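Local atomic coordinates of neutral ceramidase (Pseudomonas aeruginosa, PDB entry 2ZWS), a protein that hydrolyses the N-acyl linkage of ceramides to give sphingosine and a free fatty acid, and also runs the reverse synthesis, using a zinc ion. Residues H204-T209 against L249-N254; L153-R158 against G273-A278; T98-G103 against N210-I215. One frame throughout, in Å; residues are numbered along the deposited sequence.

From the N terminus, residues 98-103 come first, then 153-158, 204-209, 210-215, 249-254 and 273-278. Contact 3 closes the loop from 98-103 to 210-215. Contact 2 closes a loop from 153-158 to 273-278, so it crosses contact 3. Contact 1 joins 204-209 to 249-254, wholly within the span of contact 2, and it crosses contact 3 as well. Contacts 1 and 2 share the two-stranded sheet 157-159/249-251. Contacts 1 and 3 touch at Ser205 and His99. Contacts 2 and 3 do not touch. Contact 1 ties the His204 loop to strand 249-251, contact 2 the loop before strand 157-159 to helix 265-286, and contact 3 the loop after His97 to strand 214-215.

Contact 1: residues H204-T209 against L249-N254; sequences HSTSMT and LSPNLN. With ZN (zinc ion), chain B; GOL (glycerol), chain M.
The imidazole of His204 meets Leu249 with one edge and the zinc ion with another. At the first edge His204 ND1 donates to Leu249 O at 2.8 Å, and the oxygen lies 17° out of the ring plane. At the other, His204 NE2 binds zinc at 2.1 Å. Water 2, also on the metal, lies in the plane of the ring. Leu249 O takes a second bond, from His204 N. The two donors reach this carbonyl from opposite faces of its plane. One oxygen therefore grips both the backbone and the ring of His204. With ND1 as the donor, NE2 is left to bind the metal.

The ring of Pro251 packs against 204-207, where Ser205 is the centre of an inverse gamma turn. Pro251 CG lies 3.3 Å from His204 O. Pro251 CD lies equally near Thr206 OG1, and the two side chains cross at about a right angle. Ser207 OG touches Pro251 CG more loosely, and it is hydrogen-bonded to Asn219 of helix 218-231.

Water 1 bridges Thr206 OG1 and Ser250 OG, at 3.0 Å from the latter. The Ser250 side chain starts away from segment 204-209, and with OG beside the backbone N (chi1 -67°) its hydroxyl meets this water. A glycerol, probably from the crystallisation liquor, also spans the two segments. Its O1 donates to Thr206 O and its O3 to Pro251 O, each at 2.7 Å.

His97, Glu411 and Tyr448 complete the protein ligands of the zinc. Ser250 is assigned as the nucleophile by similarity. The backbone carbonyl of Leu249, just before it, would help fix the orientation of a zinc ligand. This is the metal centre of the neutral ceramidase active site.

Contact 2: residues L153-R158 against G273-A278; sequences LRNASR and GLRQFA. Unlike the reference sequence in segment 153-158: Ser157 (reference Asn).
Asn155 O is gripped by two donors, NH1 of Arg275 and ND2 of Asn252. Here a loop leading into strand 157-159 packs on one side of helix 265-286, in the N-terminal part of the neutral ceramidase fold. The bond from Arg275 NH1 to Asn155 O is 2.8 Å long and bent at the hydrogen, with an angle of 135°. The oxygen lies out of the guanidinium plane.

The Asn155 side chain also covers Arg275. Asn155 ND2 sits 3.3 Å above one face of the Arg275 guanidinium, offset toward the rim and closest to NH1. ND2 and NH1 are both donors, so they are close without bonding. The amide and guanidinium planes are only 14° apart. With CG anti to the backbone N (chi1 -167°), Asn155 can lay its amide over the guanidinium. Arg275 runs extended from CG to NE, and its NE forms a salt bridge with Glu271, which would help hold the flat group in place.

Nearer the helix backbone, aliphatic groups meet. Ala156 CB meets Arg275 CB at 4.1 Å. Gln276 CG touches Leu153 CD2, while its polar end turns to other partners, with OE1 bonded to Lys220 and NE2 to Asn219. Leu153 brings its two methyls onto the helix: Leu153 CD1 lies 3.8 Å from Arg275 O, and Leu153 CD2 lies 3.9 Å from Gln276 CA.

Contact 3: residues T98-G103 against N210-I215; sequences THSGPG and NANHLI
Ser100 O meets Ile215 CA at 3.2 Å. This is a CA-H...O contact with an angle of 152° at the hydrogen. Beside it Pro102 packs on the end of Ile215, with Pro102 CD and Ile215 CD1 3.6 Å apart, and the two side chains cross at about a right angle.

The Ser100 hydroxyl faces the Asn212 amide, and water 3 links them. The water lies 2.7 Å from Ser100 OG and accepts from Asn212 ND2 at 2.9 Å.

The amide itself is fixed from within its own segment. Asn212 ND2 also donates to Leu214 O at 2.8 Å, in the carbonyl plane and on a lone pair. Asn212 OD1 accepts from Leu214 N, from above the plane of the amide carbonyl, which makes an Asx turn. Two bonds therefore set the rotation of Asn212. In segment 98-103 an ST turn, Ser100 N to Thr98 OG1, shapes the backbone before Ser100.

The contact is buried. The short, weakly bonded strand 101-102 pairs with strand 22-24, whose Met23 touches both Ser100 and Asn212. Strand 214-215, also short and weakly bonded, is outermost within this chain in a six-stranded sheet. It lies beside strand 32-36, whose Thr33 touches both Pro102 and Ile215.

Contact 1: residues H204-T209 against L249-N254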
loop_
_atom_site.group_PDB
_atom_site.type_symbol
_atom_site.label_atom_id
_atom_site.label_comp_id
_atom_site.label_asym_id
_atom_site.label_seq_id
_atom_site.Cartn_x
_atom_site.Cartn_y
_atom_site.Cartn_z
ATOM N N HIS A 204 -4.302 -3.664 9.793
ATOM C CA HIS A 204 -4.777 -2.567 8.938
ATOM C C HIS A 204 -3.954 -1.296 9.138
ATOM O O HIS A 204 -3.670 -0.893 10.267
ATOM C CB HIS A 204 -6.265 -2.258 9.144
ATOM C CG HIS A 204 -7.160 -2.974 8.190
ATOM N ND1 HIS A 204 -7.402 -4.334 8.272
ATOM C CD2 HIS A 204 -7.872 -2.521 7.128
ATOM C CE1 HIS A 204 -8.206 -4.683 7.276
ATOM N NE2 HIS A 204 -8.494 -3.602 6.566
ATOM N N SER A 205 -3.612 -0.668 8.019
ATOM C CA SER A 205 -2.883 0.582 8.040
ATOM C C SER A 205 -3.871 1.755 8.032
ATOM O O SER A 205 -3.971 2.540 7.061
ATOM C CB SER A 205 -1.903 0.636 6.855
ATOM O OG SER A 205 -0.863 -0.310 7.086
ATOM N N THR A 206 -4.567 1.882 9.158
ATOM C CA THR A 206 -5.716 2.786 9.283
ATOM C C THR A 206 -5.550 3.668 10.512
ATOM O O THR A 206 -6.525 4.164 11.068
ATOM C CB THR A 206 -7.026 1.982 9.452
ATOM O OG1 THR A 206 -6.846 1.008 10.496
ATOM C CG2 THR A 206 -7.417 1.259 8.171
ATOM N N SER A 207 -4.312 3.842 10.977
ATOM C CA SER A 207 -4.093 4.744 12.111
ATOM C C SER A 207 -4.505 6.184 11.799
ATOM O O SER A 207 -4.962 6.896 12.685
ATOM C CB SER A 207 -2.632 4.695 12.559
ATOM O OG SER A 207 -2.315 3.394 13.036
ATOM N N MET A 208 -4.282 6.630 10.551
ATOM C CA MET A 208 -4.793 7.924 10.096
ATOM C C MET A 208 -6.230 7.670 9.651
ATOM O O MET A 208 -6.490 6.812 8.787
ATOM C CB MET A 208 -3.976 8.449 8.923
ATOM C CG MET A 208 -2.490 8.734 9.218
ATOM S SD MET A 208 -2.197 9.908 10.560
ATOM C CE MET A 208 -3.027 11.385 9.935
ATOM N N THR A 209 -7.167 8.388 10.268
ATOM C CA THR A 209 -8.588 8.104 10.134
ATOM C C THR A 209 -9.206 8.795 8.925
ATOM O O THR A 209 -8.534 9.555 8.202
ATOM C CB THR A 209 -9.389 8.536 11.391
ATOM O OG1 THR A 209 -9.437 9.968 11.418
ATOM C CG2 THR A 209 -8.747 7.976 12.686
ATOM N N LEU A 249 -8.161 -7.509 11.109
ATOM C CA LEU A 249 -7.222 -6.986 12.104
ATOM C C LEU A 249 -7.016 -5.470 11.987
ATOM O O LEU A 249 -6.614 -4.960 10.930
ATOM C CB LEU A 249 -5.861 -7.680 11.975
ATOM C CG LEU A 249 -5.786 -9.157 12.350
ATOM C CD1 LEU A 249 -4.450 -9.721 11.888
ATOM C CD2 LEU A 249 -5.873 -9.289 13.851
ATOM N N SER A 250 -7.245 -4.788 13.098
ATOM C CA SER A 250 -7.065 -3.344 13.231
ATOM C C SER A 250 -5.855 -3.021 14.102
ATOM O O SER A 250 -5.404 -3.852 14.917
ATOM C CB SER A 250 -8.265 -2.752 13.975
ATOM O OG SER A 250 -9.444 -2.861 13.213
ATOM N N PRO A 251 -5.356 -1.779 14.018
ATOM C CA PRO A 251 -4.343 -1.376 15.005
ATOM C C PRO A 251 -4.928 -1.506 16.416
ATOM O O PRO A 251 -6.138 -1.250 16.659
ATOM C CB PRO A 251 -4.096 0.106 14.684
ATOM C CG PRO A 251 -4.514 0.237 13.239
ATOM C CD PRO A 251 -5.695 -0.686 13.077
ATOM N N ASN A 252 -4.082 -1.906 17.343
ATOM C CA ASN A 252 -4.491 -1.896 18.736
ATOM C C ASN A 252 -4.702 -0.454 19.199
ATOM O O ASN A 252 -4.103 0.476 18.638
ATOM C CB ASN A 252 -3.397 -2.537 19.569
ATOM C CG ASN A 252 -3.822 -2.810 21.013
ATOM O OD1 ASN A 252 -5.027 -2.836 21.357
ATOM N ND2 ASN A 252 -2.832 -2.961 21.876
ATOM N N LEU A 253 -5.554 -0.261 20.215
ATOM C CA LEU A 253 -5.643 1.028 20.897
ATOM C C LEU A 253 -4.293 1.487 21.415
ATOM O O LEU A 253 -3.475 0.670 21.861
ATOM C CB LEU A 253 -6.645 0.956 22.054
ATOM C CG LEU A 253 -8.091 0.702 21.688
ATOM C CD1 LEU A 253 -8.877 0.584 22.995
ATOM C CD2 LEU A 253 -8.668 1.773 20.761
ATOM N N ASN A 254 -4.047 2.795 21.346
ATOM C CA ASN A 254 -2.800 3.347 21.864
ATOM C C ASN A 254 -3.000 3.886 23.272
ATOM O O ASN A 254 -3.493 5.006 23.468
ATOM C CB ASN A 254 -2.272 4.452 20.959
ATOM C CG ASN A 254 -1.041 5.118 21.516
ATOM O OD1 ASN A 254 -0.412 4.629 22.468
ATOM N ND2 ASN A 254 -0.666 6.239 20.906
HETATM ZN ZN ZN B . -9.210 -3.514 4.581
HETATM C C1 GOL M . -7.939 2.195 13.211
HETATM O O1 GOL M . -8.246 3.573 13.112
HETATM C C2 GOL M . -8.651 1.598 14.423
HETATM O O2 GOL M . -9.568 0.643 13.971
HETATM C C3 GOL M . -7.630 0.906 15.321
HETATM O O3 GOL M . -8.174 0.554 16.568
HETATM O O HOH W 1 -9.216 -0.904 10.956
HETATM O O HOH W 2 -10.083 -1.595 4.404
#

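Contact 2: residues L153-R158 against G273-A278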
loop_
_atom_site.group_PDB
_atom_site.type_symbol
_atom_site.label_atom_id
_atom_site.label_comp_id
_atom_site.label_asym_id
_atom_site.label_seq_id
_atom_site.Cartn_x
_atom_site.Cartn_y
_atom_site.Cartn_z
ATOM N N LEU A 153 4.528 -10.766 17.717
ATOM C CA LEU A 153 4.293 -9.353 18.065
ATOM C C LEU A 153 2.897 -9.260 18.703
ATOM O O LEU A 153 1.895 -9.466 18.019
ATOM C CB LEU A 153 4.420 -8.468 16.797
ATOM C CG LEU A 153 4.037 -6.989 16.921
ATOM C CD1 LEU A 153 4.801 -6.324 18.090
ATOM C CD2 LEU A 153 4.308 -6.258 15.589
ATOM N N ARG A 154 2.852 -8.966 20.012
ATOM C CA ARG A 154 1.612 -9.113 20.816
ATOM C C ARG A 154 0.579 -7.978 20.831
ATOM O O ARG A 154 -0.632 -8.238 20.843
ATOM C CB ARG A 154 1.956 -9.345 22.299
ATOM C CG ARG A 154 2.853 -10.495 22.618
ATOM C CD ARG A 154 2.928 -10.691 24.147
ATOM N NE ARG A 154 3.434 -9.541 24.907
ATOM C CZ ARG A 154 4.717 -9.205 25.020
ATOM N NH1 ARG A 154 5.668 -9.927 24.429
ATOM N NH2 ARG A 154 5.060 -8.147 25.749
ATOM N N ASN A 155 1.078 -6.745 20.891
ATOM C CA ASN A 155 0.331 -5.550 21.343
ATOM C C ASN A 155 0.155 -4.484 20.222
ATOM O O ASN A 155 -0.141 -3.306 20.500
ATOM C CB ASN A 155 1.147 -4.949 22.500
ATOM C CG ASN A 155 0.392 -3.900 23.307
ATOM O OD1 ASN A 155 -0.789 -4.072 23.644
ATOM N ND2 ASN A 155 1.091 -2.822 23.657
ATOM N N ALA A 156 0.331 -4.897 18.973
ATOM C CA ALA A 156 0.229 -3.945 17.847
ATOM C C ALA A 156 -1.138 -3.981 17.139
ATOM O O ALA A 156 -1.503 -3.023 16.438
ATOM C CB ALA A 156 1.381 -4.173 16.839
ATOM N N SER A 157 -1.881 -5.080 17.303
ATOM C CA SER A 157 -3.114 -5.322 16.555
ATOM C C SER A 157 -4.226 -5.875 17.424
ATOM O O SER A 157 -4.000 -6.291 18.574
ATOM C CB SER A 157 -2.857 -6.318 15.423
ATOM O OG SER A 157 -2.351 -7.535 15.954
ATOM N N ARG A 158 -5.437 -5.849 16.887
ATOM C CA ARG A 158 -6.590 -6.437 17.569
ATOM C C ARG A 158 -7.579 -6.909 16.514
ATOM O O ARG A 158 -7.632 -6.346 15.410
ATOM C CB ARG A 158 -7.231 -5.439 18.540
ATOM C CG ARG A 158 -7.857 -4.219 17.875
ATOM C CD ARG A 158 -8.587 -3.326 18.892
ATOM N NE ARG A 158 -9.860 -3.906 19.322
ATOM C CZ ARG A 158 -11.004 -3.848 18.640
ATOM N NH1 ARG A 158 -11.077 -3.205 17.481
ATOM N NH2 ARG A 158 -12.088 -4.432 19.127
ATOM N N GLY A 273 3.421 2.080 14.203
ATOM C CA GLY A 273 4.604 1.878 13.368
ATOM C C GLY A 273 5.820 1.461 14.158
ATOM O O GLY A 273 6.539 0.532 13.771
ATOM N N LEU A 274 6.056 2.137 15.268
ATOM C CA LEU A 274 7.215 1.794 16.105
ATOM C C LEU A 274 7.115 0.388 16.678
ATOM O O LEU A 274 8.134 -0.298 16.790
ATOM C CB LEU A 274 7.405 2.792 17.239
ATOM C CG LEU A 274 7.981 4.134 16.795
ATOM C CD1 LEU A 274 7.954 5.108 17.962
ATOM C CD2 LEU A 274 9.395 4.001 16.245
ATOM N N ARG A 275 5.908 -0.045 17.044
ATOM C CA ARG A 275 5.745 -1.405 17.582
ATOM C C ARG A 275 6.137 -2.457 16.547
ATOM O O ARG A 275 6.857 -3.416 16.855
ATOM C CB ARG A 275 4.319 -1.631 18.087
ATOM C CG ARG A 275 4.032 -0.825 19.343
ATOM C CD ARG A 275 2.613 -0.978 19.802
ATOM N NE ARG A 275 2.343 -0.006 20.861
ATOM C CZ ARG A 275 1.202 0.117 21.532
ATOM N NH1 ARG A 275 0.167 -0.683 21.283
ATOM N NH2 ARG A 275 1.097 1.072 22.458
ATOM N N GLN A 276 5.763 -2.203 15.295
ATOM C CA GLN A 276 6.127 -3.118 14.190
ATOM C C GLN A 276 7.610 -3.054 13.913
ATOM O O GLN A 276 8.262 -4.086 13.754
ATOM C CB GLN A 276 5.351 -2.790 12.913
ATOM C CG GLN A 276 3.861 -3.062 13.080
ATOM C CD GLN A 276 3.086 -2.602 11.890
ATOM O OE1 GLN A 276 3.018 -3.306 10.898
ATOM N NE2 GLN A 276 2.521 -1.403 11.963
ATOM N N PHE A 277 8.139 -1.834 13.840
ATOM C CA PHE A 277 9.557 -1.649 13.611
ATOM C C PHE A 277 10.379 -2.407 14.655
ATOM O O PHE A 277 11.354 -3.086 14.309
ATOM C CB PHE A 277 9.968 -0.171 13.672
ATOM C CG PHE A 277 11.446 -0.014 13.831
ATOM C CD1 PHE A 277 12.289 -0.217 12.749
ATOM C CD2 PHE A 277 11.999 0.201 15.079
ATOM C CE1 PHE A 277 13.700 -0.167 12.901
ATOM C CE2 PHE A 277 13.382 0.264 15.246
ATOM C CZ PHE A 277 14.239 0.065 14.162
ATOM N N ALA A 278 10.010 -2.268 15.935
ATOM C CA ALA A 278 10.862 -2.796 17.003
ATOM C C ALA A 278 10.979 -4.315 16.870
ATOM O O ALA A 278 12.060 -4.885 17.008
ATOM C CB ALA A 278 10.368 -2.384 18.363
#

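Contact 3: residues T98-G103 against N210-I215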
loop_
_atom_site.group_PDB
_atom_site.type_symbol
_atom_site.label_atom_id
_atom_site.label_comp_id
_atom_site.label_asym_id
_atom_site.label_seq_id
_atom_site.Cartn_x
_atom_site.Cartn_y
_atom_site.Cartn_z
ATOM N N THR A 98 -2.436 1.195 3.284
ATOM C CA THR A 98 -2.703 2.537 3.823
ATOM C C THR A 98 -4.030 3.066 3.292
ATOM O O THR A 98 -4.338 2.880 2.099
ATOM C CB THR A 98 -1.569 3.549 3.502
ATOM O OG1 THR A 98 -1.960 4.862 3.914
ATOM C CG2 THR A 98 -1.220 3.577 2.015
ATOM N N HIS A 99 -4.770 3.779 4.142
ATOM C CA HIS A 99 -6.044 4.357 3.730
ATOM C C HIS A 99 -5.923 5.864 3.510
ATOM O O HIS A 99 -6.943 6.548 3.438
ATOM C CB HIS A 99 -7.108 4.033 4.779
ATOM C CG HIS A 99 -7.534 2.601 4.777
ATOM N ND1 HIS A 99 -6.640 1.553 4.814
ATOM C CD2 HIS A 99 -8.763 2.042 4.760
ATOM C CE1 HIS A 99 -7.304 0.409 4.820
ATOM N NE2 HIS A 99 -8.592 0.681 4.752
ATOM N N SER A 100 -4.695 6.356 3.353
ATOM C CA SER A 100 -4.460 7.793 3.261
ATOM C C SER A 100 -3.772 8.217 1.993
ATOM O O SER A 100 -3.019 9.197 2.011
ATOM C CB SER A 100 -3.628 8.266 4.451
ATOM O OG SER A 100 -4.361 8.050 5.660
ATOM N N GLY A 101 -4.033 7.495 0.897
ATOM C CA GLY A 101 -3.571 7.963 -0.432
ATOM C C GLY A 101 -4.737 8.344 -1.331
ATOM O O GLY A 101 -5.868 7.926 -1.096
ATOM N N PRO A 102 -4.458 9.141 -2.373
ATOM C CA PRO A 102 -5.471 9.478 -3.386
ATOM C C PRO A 102 -5.956 8.229 -4.120
ATOM O O PRO A 102 -5.150 7.359 -4.462
ATOM C CB PRO A 102 -4.717 10.436 -4.330
ATOM C CG PRO A 102 -3.275 10.104 -4.150
ATOM C CD PRO A 102 -3.134 9.717 -2.688
ATOM N N GLY A 103 -7.259 8.149 -4.365
ATOM C CA GLY A 103 -7.852 7.004 -5.072
ATOM C C GLY A 103 -7.991 7.205 -6.567
ATOM O O GLY A 103 -7.438 8.166 -7.146
ATOM N N ASN A 210 -10.501 8.547 8.719
ATOM C CA ASN A 210 -11.242 9.192 7.629
ATOM C C ASN A 210 -11.428 10.700 7.796
ATOM O O ASN A 210 -11.937 11.347 6.880
ATOM C CB ASN A 210 -12.583 8.469 7.296
ATOM C CG ASN A 210 -13.635 8.582 8.394
ATOM O OD1 ASN A 210 -14.705 7.948 8.293
ATOM N ND2 ASN A 210 -13.359 9.356 9.429
ATOM N N ALA A 211 -10.992 11.237 8.936
ATOM C CA ALA A 211 -10.979 12.687 9.173
ATOM C C ALA A 211 -9.728 13.381 8.629
ATOM O O ALA A 211 -9.681 14.620 8.546
ATOM C CB ALA A 211 -11.099 12.974 10.657
ATOM N N ASN A 212 -8.736 12.584 8.262
ATOM C CA ASN A 212 -7.468 13.128 7.823
ATOM C C ASN A 212 -7.472 13.356 6.315
ATOM O O ASN A 212 -7.999 12.534 5.557
ATOM C CB ASN A 212 -6.343 12.162 8.180
ATOM C CG ASN A 212 -5.079 12.451 7.389
ATOM O OD1 ASN A 212 -4.428 13.470 7.577
ATOM N ND2 ASN A 212 -4.745 11.545 6.478
ATOM N N HIS A 213 -6.842 14.448 5.885
ATOM C CA HIS A 213 -6.805 14.764 4.463
ATOM C C HIS A 213 -5.394 14.806 3.904
ATOM O O HIS A 213 -5.211 15.035 2.701
ATOM C CB HIS A 213 -7.532 16.083 4.219
ATOM C CG HIS A 213 -9.006 16.016 4.492
ATOM N ND1 HIS A 213 -9.554 16.346 5.711
ATOM C CD2 HIS A 213 -10.043 15.690 3.689
ATOM C CE1 HIS A 213 -10.871 16.199 5.656
ATOM N NE2 HIS A 213 -11.193 15.800 4.441
ATOM N N LEU A 214 -4.391 14.565 4.756
ATOM C CA LEU A 214 -3.008 14.575 4.278
ATOM C C LEU A 214 -2.592 13.196 3.784
ATOM O O LEU A 214 -2.895 12.185 4.423
ATOM C CB LEU A 214 -2.055 14.972 5.399
ATOM C CG LEU A 214 -2.279 16.363 6.010
ATOM C CD1 LEU A 214 -1.173 16.634 7.031
ATOM C CD2 LEU A 214 -2.342 17.479 4.960
ATOM N N ILE A 215 -1.893 13.160 2.652
ATOM C CA ILE A 215 -1.349 11.900 2.151
ATOM C C ILE A 215 -0.396 11.327 3.161
ATOM O O ILE A 215 0.463 12.025 3.709
ATOM C CB ILE A 215 -0.657 12.094 0.786
ATOM C CG1 ILE A 215 -1.729 12.370 -0.264
ATOM C CG2 ILE A 215 0.183 10.868 0.428
ATOM C CD1 ILE A 215 -1.198 12.610 -1.689
HETATM O O HOH W 3 -6.638 9.364 6.160
#